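Local atomic coordinates of general secretion pathway protein D (Pseudomonas aeruginosa, PDB entry 4E9J), a protein that forms the outer-membrane channel of the type II secretion system, through which proteins such as elastase LasB are exported. Residues E114-I118 with I160-E164. Residues are numbered along the deposited sequence; the frame is centred on the assembly and turned at random.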
ATOM      1  N   GLU A 114      19.533  -4.737   4.725  1.00 39.08           N
ATOM      2  CA  GLU A 114      19.306  -4.751   6.166  1.00 36.12           C
ATOM      3  C   GLU A 114      17.826  -4.511   6.404  1.00 35.05           C
ATOM      4  O   GLU A 114      17.247  -3.674   5.730  1.00 31.62           O
ATOM      5  CB  GLU A 114      20.138  -3.695   6.906  1.00 37.22           C
ATOM      6  CG  GLU A 114      19.878  -3.650   8.415  1.00 39.67           C
ATOM      7  CD  GLU A 114      20.596  -2.570   9.206  1.00 65.02           C
ATOM      8  OE1 GLU A 114      21.687  -2.131   8.779  1.00 52.11           O
ATOM      9  OE2 GLU A 114      20.077  -2.184  10.278  1.00 60.97           O
ATOM     10  N   THR A 115      17.212  -5.264   7.343  1.00 32.38           N
ATOM     11  CA  THR A 115      15.833  -5.082   7.803  1.00 30.61           C
ATOM     12  C   THR A 115      15.917  -4.449   9.202  1.00 34.34           C
ATOM     13  O   THR A 115      16.294  -5.133  10.155  1.00 32.79           O
ATOM     14  CB  THR A 115      15.086  -6.391   7.811  1.00 39.46           C
ATOM     15  OG1 THR A 115      15.088  -6.916   6.480  1.00 38.41           O
ATOM     16  CG2 THR A 115      13.650  -6.226   8.312  1.00 39.08           C
ATOM     17  N   ARG A 116      15.587  -3.144   9.324  1.00 28.73           N
ATOM     18  CA  ARG A 116      15.694  -2.412  10.575  1.00 28.54           C
ATOM     19  C   ARG A 116      14.334  -1.966  11.114  1.00 32.85           C
ATOM     20  O   ARG A 116      13.506  -1.514  10.332  1.00 31.75           O
ATOM     21  CB  ARG A 116      16.563  -1.157  10.356  1.00 27.38           C
ATOM     22  CG  ARG A 116      17.003  -0.566  11.680  1.00 33.49           C
ATOM     23  CD  ARG A 116      17.764   0.709  11.531  1.00 34.77           C
ATOM     24  NE  ARG A 116      19.096   0.486  10.970  1.00 45.32           N
ATOM     25  CZ  ARG A 116      19.998   1.437  10.783  1.00 56.79           C
ATOM     26  NH1 ARG A 116      19.713   2.701  11.090  1.00 40.38           N
ATOM     27  NH2 ARG A 116      21.188   1.139  10.263  1.00 45.46           N
ATOM     28  N   VAL A 117      14.104  -2.080  12.435  1.00 29.52           N
ATOM     29  CA  VAL A 117      12.899  -1.586  13.095  1.00 28.81           C
ATOM     30  C   VAL A 117      13.257  -0.191  13.610  1.00 33.59           C
ATOM     31  O   VAL A 117      14.281  -0.023  14.272  1.00 33.47           O
ATOM     32  CB  VAL A 117      12.443  -2.501  14.256  1.00 31.88           C
ATOM     33  CG1 VAL A 117      11.199  -1.930  14.939  1.00 31.39           C
ATOM     34  CG2 VAL A 117      12.159  -3.914  13.773  1.00 30.84           C
ATOM     35  N   ILE A 118      12.440   0.806  13.289  1.00 31.44           N
ATOM     36  CA  ILE A 118      12.651   2.207  13.669  1.00 31.09           C
ATOM     37  C   ILE A 118      11.503   2.583  14.567  1.00 35.71           C
ATOM     38  O   ILE A 118      10.372   2.607  14.107  1.00 34.59           O
ATOM     39  CB  ILE A 118      12.717   3.140  12.419  1.00 35.05           C
ATOM     40  CG1 ILE A 118      13.866   2.706  11.478  1.00 36.46           C
ATOM     41  CG2 ILE A 118      12.937   4.598  12.837  1.00 35.78           C
ATOM     42  CD1 ILE A 118      14.034   3.551  10.185  1.00 44.75           C
ATOM     43  N   ILE A 160      19.135   3.248   4.998  1.00 39.66           N
ATOM     44  CA  ILE A 160      18.265   3.209   6.172  1.00 37.77           C
ATOM     45  C   ILE A 160      18.606   4.372   7.114  1.00 42.42           C
ATOM     46  O   ILE A 160      17.688   4.998   7.619  1.00 40.61           O
ATOM     47  CB  ILE A 160      18.267   1.857   6.916  1.00 38.87           C
ATOM     48  CG1 ILE A 160      17.863   0.712   5.972  1.00 37.87           C
ATOM     49  CG2 ILE A 160      17.320   1.942   8.150  1.00 38.58           C
ATOM     50  CD1 ILE A 160      17.798  -0.634   6.554  1.00 41.66           C
ATOM     51  N   ALA A 161      19.904   4.663   7.338  1.00 41.09           N
ATOM     52  CA  ALA A 161      20.345   5.778   8.187  1.00 41.41           C
ATOM     53  C   ALA A 161      19.770   7.103   7.688  1.00 42.08           C
ATOM     54  O   ALA A 161      19.348   7.927   8.499  1.00 39.51           O
ATOM     55  CB  ALA A 161      21.881   5.840   8.228  1.00 42.34           C
ATOM     56  N   ARG A 162      19.741   7.297   6.346  1.00 39.58           N
ATOM     57  CA  ARG A 162      19.202   8.518   5.736  1.00 39.19           C
ATOM     58  C   ARG A 162      17.707   8.625   6.005  1.00 41.53           C
ATOM     59  O   ARG A 162      17.244   9.700   6.390  1.00 38.97           O
ATOM     60  CB  ARG A 162      19.489   8.572   4.223  1.00 41.12           C
ATOM     61  N   ILE A 163      16.958   7.502   5.874  1.00 40.06           N
ATOM     62  CA  ILE A 163      15.511   7.496   6.147  1.00 39.45           C
ATOM     63  C   ILE A 163      15.246   7.729   7.642  1.00 42.04           C
ATOM     64  O   ILE A 163      14.288   8.415   7.995  1.00 40.95           O
ATOM     65  CB  ILE A 163      14.834   6.215   5.590  1.00 42.65           C
ATOM     66  CG1 ILE A 163      14.911   6.189   4.060  1.00 43.42           C
ATOM     67  CG2 ILE A 163      13.347   6.106   6.055  1.00 43.50           C
ATOM     68  CD1 ILE A 163      14.702   4.828   3.457  1.00 47.81           C
ATOM     69  N   GLU A 164      16.067   7.153   8.514  1.00 39.57           N
ATOM     70  CA  GLU A 164      15.925   7.375   9.957  1.00 39.83           C
ATOM     71  C   GLU A 164      16.021   8.893  10.324  1.00 44.07           C
ATOM     72  O   GLU A 164      15.280   9.333  11.203  1.00 44.32           O
ATOM     73  CB  GLU A 164      16.924   6.506  10.741  1.00 41.37           C
ATOM     74  CG  GLU A 164      16.665   6.449  12.239  1.00 51.12           C
ATOM     75  CD  GLU A 164      17.111   5.183  12.951  1.00 74.14           C
ATOM     76  OE1 GLU A 164      17.876   4.388  12.359  1.00 67.79           O
ATOM     77  OE2 GLU A 164      16.694   4.993  14.117  1.00 70.35           O
TER
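In the part of this secretin's periplasmic region assigned to N1, helix 157-171 packs on strand 114-119, the short segments nearly parallel (14°) with axes 10.6 Å apart. The tip of long, branched I160 tucks against E114 in van der Waals contact, CD1 lying 3.2 Å from E114 O and 3.9 Å from E114 CB; E114 OE2 takes a salt-bridging hydrogen bond from R116 NE (2.9 Å), and OE1 is hydrogen-bonded to S157 OG. T115 points to the other face, its beta-branched carbon packing on L72, V76 and T79 while OG1 is hydrogen-bonded to S154 OG within the sheet. R116 suits the partly exposed margin: its aliphatic CD rests 3.6 Å from I160 CG2, which also covers one guanidinium face, and NH1 reaches E164 OE1 (2.8 Å). One positive charge thus joins strand and helix in a salt-bridge network. V117, beta-branched and at home in a strand, turns to L72. I118 CD1 closes the apolar patch 4.2 Å from I160 CG2, and I118 CG2 lies 4.0 Å from E164 OE2, alongside the carboxylate. Between parallel 55-61, assigned to N0, and antiparallel 150-155 of N1, the strand apparently joins both domains in one mixed sheet, helix 66-79 against one face and 157-171 against the other.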